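FAD-binding oxidoreductase (Gulosibacter chungangensis, PDB 7PBG) oxidises 4-ethylphenol with the help of covalently bound FAD, belonging to the flavoproteins that dehydrogenate 4-alkylphenols. Local coordinates at residues 299-302 against 303-307; 341-345 against 346-350. All coordinates share one frame; numbering follows the deposited sequence.

Both contacts are local, each formed where one element of the fold gives way to another. Contact 1 starts helix 303-313, which leads into strand 318-326; contact 2 joins the end of helix 328-342 to strand 349-352. The two strands belong to the same eight-stranded antiparallel sheet, where strand 241-249 separates them. Neither contact lies in the core: contact 1 is partly buried, contact 2 is a surface turn, and their centres are 24 Å apart. Their chemistry differs accordingly. Contact 1 uses a threonine hydroxyl and a water-bridged lysine to close a helix start, whereas contact 2 relies on backbone groups and aliphatic carbon. Both lie away from the FAD site.

Contact 1: 299-302 against 303-307; sequences GPLT and DEAKQ
Thr302 meets the first turn of helix 303-313 with both its hydroxyl and its carbonyl, and this identifies it as the N-cap. Its OG1 accepts from Ala305 N at 3.0 Å, with an N-H...O angle of 154°. The hydroxyl gets there because chi1, 66°, places OG1 between the backbone N and the carbonyl carbon, facing the amides at the helix start. Thr302 O meanwhile accepts from Lys306 N at 3.1 Å, the donor tilted 21° from the carbonyl plane, which is the first i to i+4 bond of the helix. The Ala305 methyl closes in from the same turn, its CB 3.5 Å from Thr302 OG1. A valine in place of Thr302 would keep much of the bulk but would probably leave Ala305 N without its capping acceptor and weaken the helix start.

Leu301 and Lys306 occupy N' and N4, the positions a hydrophobic staple would use, but here the contact is made by a lysine methylene and the amine is held by water. Leu301 CB lies 3.8 Å from Lys306 CE, since the lysine chain is extended beyond CG and runs back past the cap. At its end NZ is joined to Leu301 O by two bridging waters: one water oxygen lies 2.9 Å from Lys306 NZ, and the second, which also bonds Asp303 OD1, sits farther off.

The loop before the helix is held by Gln295, whose side chain bonds Thr302 N and Pro300 O. Leu301 packs on Thr282 of helix 281-288, while Lys306 touches Val281 of that helix and Lys417 of helix 406-422.

Contact 2: 341-345 against 346-350; sequences AYLQI and PGARF
Ile345 and Ala348 are the outer residues of a type II beta turn, closed by the bond from Ala348 N to Ile345 O. That bond is 3.0 Å long, with an N-H...O angle of 161° and the donor 25° from the carbonyl plane. Pro346 and Gly347 fill the central positions in the classical order; at Gly347 phi is 86°, where a CB would jam against the preceding carbonyl oxygen. A type I turn from Tyr342 to Ile345, with Ile345 N bonded to Tyr342 O, shares Ile345 with it, so two overlapping turns carry the chain from helix 328-342 into strand 349-352.

Traced outward, Ile345 CB lies 3.5 Å from Pro346 N, with the Ala348 methyl looser, its CB 4.4 Å from Ile345 CB. From there the branches part: CG2 stands anti to the backbone N and beside the carbonyl carbon, which brings it to 3.9 Å from Pro346 CD, and the two side chains cross at about a right angle. The CG1 branch, ending in CD1, leads away from the turn, and the side chain packs on Ala257 of helix 255-266.

Leu343 supplies the other apolar bridge. Its CD2 reaches over to the strand side, 4.0 Å from Ala348 CB and 3.9 Å from Phe350 CB. Phe350 itself packs on Ile335 and Ile338 of helix 328-342. A water links the carbonyls of Leu343 and Ala348, donating to both, 2.8 Å from Leu343 O.

Strands 318-326 and 349-352 both run antiparallel to strand 241-249 between them, hence parallel to each other, and helix 328-342 links them in a beta-alpha-beta crossover. Across the contact, the polar bonds involve main-chain groups and water, while the side chains contribute aliphatic carbon; the charged Arg349 pairs instead with Glu351. Such chemistry implies a turn fixed mainly by backbone bonds and the Pro-Gly pair.

Contact 1: 299-302 against 303-307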
loop_
_atom_site.group_PDB
_atom_site.type_symbol
_atom_site.label_atom_id
_atom_site.label_comp_id
_atom_site.label_asym_id
_atom_site.label_seq_id
_atom_site.Cartn_x
_atom_site.Cartn_y
_atom_site.Cartn_z
ATOM N N GLY A 299 -21.369 -36.363 16.330
ATOM C CA GLY A 299 -22.022 -35.081 16.650
ATOM C C GLY A 299 -21.006 -34.037 17.112
ATOM O O GLY A 299 -19.809 -34.336 17.225
ATOM N N PRO A 300 -21.448 -32.778 17.371
ATOM C CA PRO A 300 -20.543 -31.684 17.708
ATOM C C PRO A 300 -19.595 -32.009 18.862
ATOM O O PRO A 300 -19.943 -32.734 19.819
ATOM C CB PRO A 300 -21.504 -30.531 18.121
ATOM C CG PRO A 300 -22.769 -30.828 17.385
ATOM C CD PRO A 300 -22.852 -32.335 17.265
ATOM N N LEU A 301 -18.402 -31.433 18.803
ATOM C CA LEU A 301 -17.400 -31.670 19.857
ATOM C C LEU A 301 -17.977 -31.186 21.177
ATOM O O LEU A 301 -18.519 -30.079 21.229
ATOM C CB LEU A 301 -16.098 -30.955 19.505
ATOM C CG LEU A 301 -15.363 -31.542 18.301
ATOM C CD1 LEU A 301 -14.335 -30.574 17.743
ATOM C CD2 LEU A 301 -14.720 -32.864 18.635
ATOM N N THR A 302 -17.874 -32.012 22.214
ATOM C CA THR A 302 -18.376 -31.663 23.555
ATOM C C THR A 302 -17.324 -30.814 24.261
ATOM O O THR A 302 -16.164 -30.823 23.841
ATOM C CB THR A 302 -18.719 -32.937 24.336
ATOM O OG1 THR A 302 -17.484 -33.615 24.552
ATOM C CG2 THR A 302 -19.713 -33.822 23.600
ATOM N N ASP A 303 -17.725 -30.064 25.290
ATOM C CA ASP A 303 -16.766 -29.382 26.188
ATOM C C ASP A 303 -15.773 -30.416 26.720
ATOM O O ASP A 303 -14.593 -30.101 26.878
ATOM C CB ASP A 303 -17.489 -28.671 27.326
ATOM C CG ASP A 303 -18.316 -27.487 26.852
ATOM O OD1 ASP A 303 -18.269 -27.182 25.649
ATOM O OD2 ASP A 303 -19.023 -26.895 27.686
ATOM N N GLU A 304 -16.242 -31.620 27.039
ATOM C CA GLU A 304 -15.340 -32.602 27.645
ATOM C C GLU A 304 -14.290 -33.022 26.598
ATOM O O GLU A 304 -13.099 -33.221 27.002
ATOM C CB GLU A 304 -16.128 -33.794 28.187
ATOM C CG GLU A 304 -17.004 -33.435 29.375
ATOM C CD GLU A 304 -18.334 -32.757 29.061
ATOM O OE1 GLU A 304 -18.957 -32.250 30.032
ATOM O OE2 GLU A 304 -18.766 -32.702 27.859
ATOM N N ALA A 305 -14.664 -33.150 25.327
ATOM C CA ALA A 305 -13.695 -33.507 24.253
ATOM C C ALA A 305 -12.661 -32.388 24.132
ATOM O O ALA A 305 -11.481 -32.704 24.039
ATOM C CB ALA A 305 -14.360 -33.776 22.912
ATOM N N LYS A 306 -13.073 -31.126 24.213
ATOM C CA LYS A 306 -12.125 -29.992 24.064
ATOM C C LYS A 306 -11.192 -29.974 25.275
ATOM O O LYS A 306 -10.027 -29.685 25.100
ATOM C CB LYS A 306 -12.910 -28.700 23.837
ATOM C CG LYS A 306 -13.661 -28.722 22.514
ATOM C CD LYS A 306 -14.636 -27.572 22.415
ATOM C CE LYS A 306 -15.498 -27.567 21.168
ATOM N NZ LYS A 306 -16.458 -26.413 21.198
ATOM N N GLN A 307 -11.700 -30.290 26.443
ATOM C CA GLN A 307 -10.899 -30.331 27.681
ATOM C C GLN A 307 -9.890 -31.472 27.547
ATOM O O GLN A 307 -8.761 -31.322 27.994
ATOM C CB GLN A 307 -11.763 -30.462 28.927
ATOM C CG GLN A 307 -10.972 -30.144 30.179
ATOM C CD GLN A 307 -10.500 -28.704 30.219
ATOM O OE1 GLN A 307 -11.303 -27.774 30.073
ATOM N NE2 GLN A 307 -9.206 -28.502 30.402
HETATM O O HOH W 1 -18.409 -27.857 19.592
HETATM O O HOH W 2 -18.708 -27.941 22.868
#

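Contact 2: 341-345 against 346-350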
loop_
_atom_site.group_PDB
_atom_site.type_symbol
_atom_site.label_atom_id
_atom_site.label_comp_id
_atom_site.label_asym_id
_atom_site.label_seq_id
_atom_site.Cartn_x
_atom_site.Cartn_y
_atom_site.Cartn_z
ATOM N N ALA A 341 2.781 -9.236 30.638
ATOM C CA ALA A 341 1.420 -8.800 30.267
ATOM C C ALA A 341 0.424 -9.967 30.331
ATOM O O ALA A 341 -0.610 -9.852 31.010
ATOM C CB ALA A 341 1.386 -8.143 28.900
ATOM N N TYR A 342 0.710 -11.064 29.646
ATOM C CA TYR A 342 -0.240 -12.158 29.429
ATOM C C TYR A 342 -0.363 -13.010 30.698
ATOM O O TYR A 342 -1.415 -13.615 30.915
ATOM C CB TYR A 342 0.173 -12.952 28.206
ATOM C CG TYR A 342 -0.108 -12.294 26.882
ATOM C CD1 TYR A 342 -1.401 -12.266 26.393
ATOM C CD2 TYR A 342 0.913 -11.751 26.122
ATOM C CE1 TYR A 342 -1.684 -11.714 25.151
ATOM C CE2 TYR A 342 0.664 -11.216 24.868
ATOM C CZ TYR A 342 -0.630 -11.231 24.380
ATOM O OH TYR A 342 -0.741 -10.698 23.144
ATOM N N LEU A 343 0.691 -13.061 31.512
ATOM C CA LEU A 343 0.680 -13.939 32.705
ATOM C C LEU A 343 -0.158 -13.299 33.808
ATOM O O LEU A 343 -0.436 -14.033 34.766
ATOM C CB LEU A 343 2.080 -14.277 33.213
ATOM C CG LEU A 343 2.912 -15.273 32.401
ATOM C CD1 LEU A 343 4.164 -15.598 33.174
ATOM C CD2 LEU A 343 2.184 -16.537 32.056
ATOM N N GLN A 344 -0.617 -12.058 33.640
ATOM C CA GLN A 344 -1.627 -11.486 34.572
ATOM C C GLN A 344 -3.009 -12.107 34.353
ATOM O O GLN A 344 -3.892 -11.858 35.196
ATOM C CB GLN A 344 -1.708 -9.979 34.469
ATOM C CG GLN A 344 -0.448 -9.286 34.933
ATOM C CD GLN A 344 -0.794 -7.864 35.267
ATOM O OE1 GLN A 344 -1.289 -7.161 34.403
ATOM N NE2 GLN A 344 -0.562 -7.445 36.509
ATOM N N ILE A 345 -3.231 -12.808 33.243
ATOM C CA ILE A 345 -4.482 -13.584 33.047
ATOM C C ILE A 345 -4.376 -14.842 33.883
ATOM O O ILE A 345 -3.494 -15.659 33.645
ATOM C CB ILE A 345 -4.756 -13.848 31.569
ATOM C CG1 ILE A 345 -4.844 -12.506 30.838
ATOM C CG2 ILE A 345 -6.001 -14.706 31.397
ATOM C CD1 ILE A 345 -5.004 -12.612 29.323
ATOM N N PRO A 346 -5.270 -15.031 34.876
ATOM C CA PRO A 346 -5.144 -16.178 35.767
ATOM C C PRO A 346 -5.046 -17.495 34.996
ATOM O O PRO A 346 -5.790 -17.741 34.051
ATOM C CB PRO A 346 -6.391 -16.125 36.641
ATOM C CG PRO A 346 -6.781 -14.639 36.634
ATOM C CD PRO A 346 -6.373 -14.122 35.265
ATOM N N GLY A 347 -4.093 -18.315 35.391
ATOM C CA GLY A 347 -3.922 -19.644 34.785
ATOM C C GLY A 347 -3.061 -19.661 33.528
ATOM O O GLY A 347 -2.738 -20.780 33.083
ATOM N N ALA A 348 -2.695 -18.512 32.966
ATOM C CA ALA A 348 -1.864 -18.446 31.735
ATOM C C ALA A 348 -0.500 -19.057 32.016
ATOM O O ALA A 348 0.010 -18.948 33.143
ATOM C CB ALA A 348 -1.692 -17.042 31.231
ATOM N N ARG A 349 0.058 -19.694 31.006
ATOM C CA ARG A 349 1.406 -20.323 31.024
ATOM C C ARG A 349 2.169 -19.902 29.760
ATOM O O ARG A 349 1.616 -19.927 28.654
ATOM C CB ARG A 349 1.338 -21.842 31.127
ATOM C CG ARG A 349 2.713 -22.491 31.211
ATOM C CD ARG A 349 2.624 -23.938 31.637
ATOM N NE ARG A 349 1.793 -24.703 30.736
ATOM C CZ ARG A 349 2.192 -25.236 29.578
ATOM N NH1 ARG A 349 3.428 -25.091 29.173
ATOM N NH2 ARG A 349 1.339 -25.907 28.811
ATOM N N PHE A 350 3.413 -19.504 29.939
ATOM C CA PHE A 350 4.258 -18.955 28.865
ATOM C C PHE A 350 5.411 -19.932 28.598
ATOM O O PHE A 350 6.070 -20.364 29.553
ATOM C CB PHE A 350 4.765 -17.573 29.268
ATOM C CG PHE A 350 5.526 -16.840 28.211
ATOM C CD1 PHE A 350 4.860 -16.035 27.290
ATOM C CD2 PHE A 350 6.901 -16.976 28.101
ATOM C CE1 PHE A 350 5.562 -15.367 26.306
ATOM C CE2 PHE A 350 7.613 -16.244 27.162
ATOM C CZ PHE A 350 6.946 -15.449 26.266
HETATM O O HOH W 3 -0.266 -16.800 35.058
#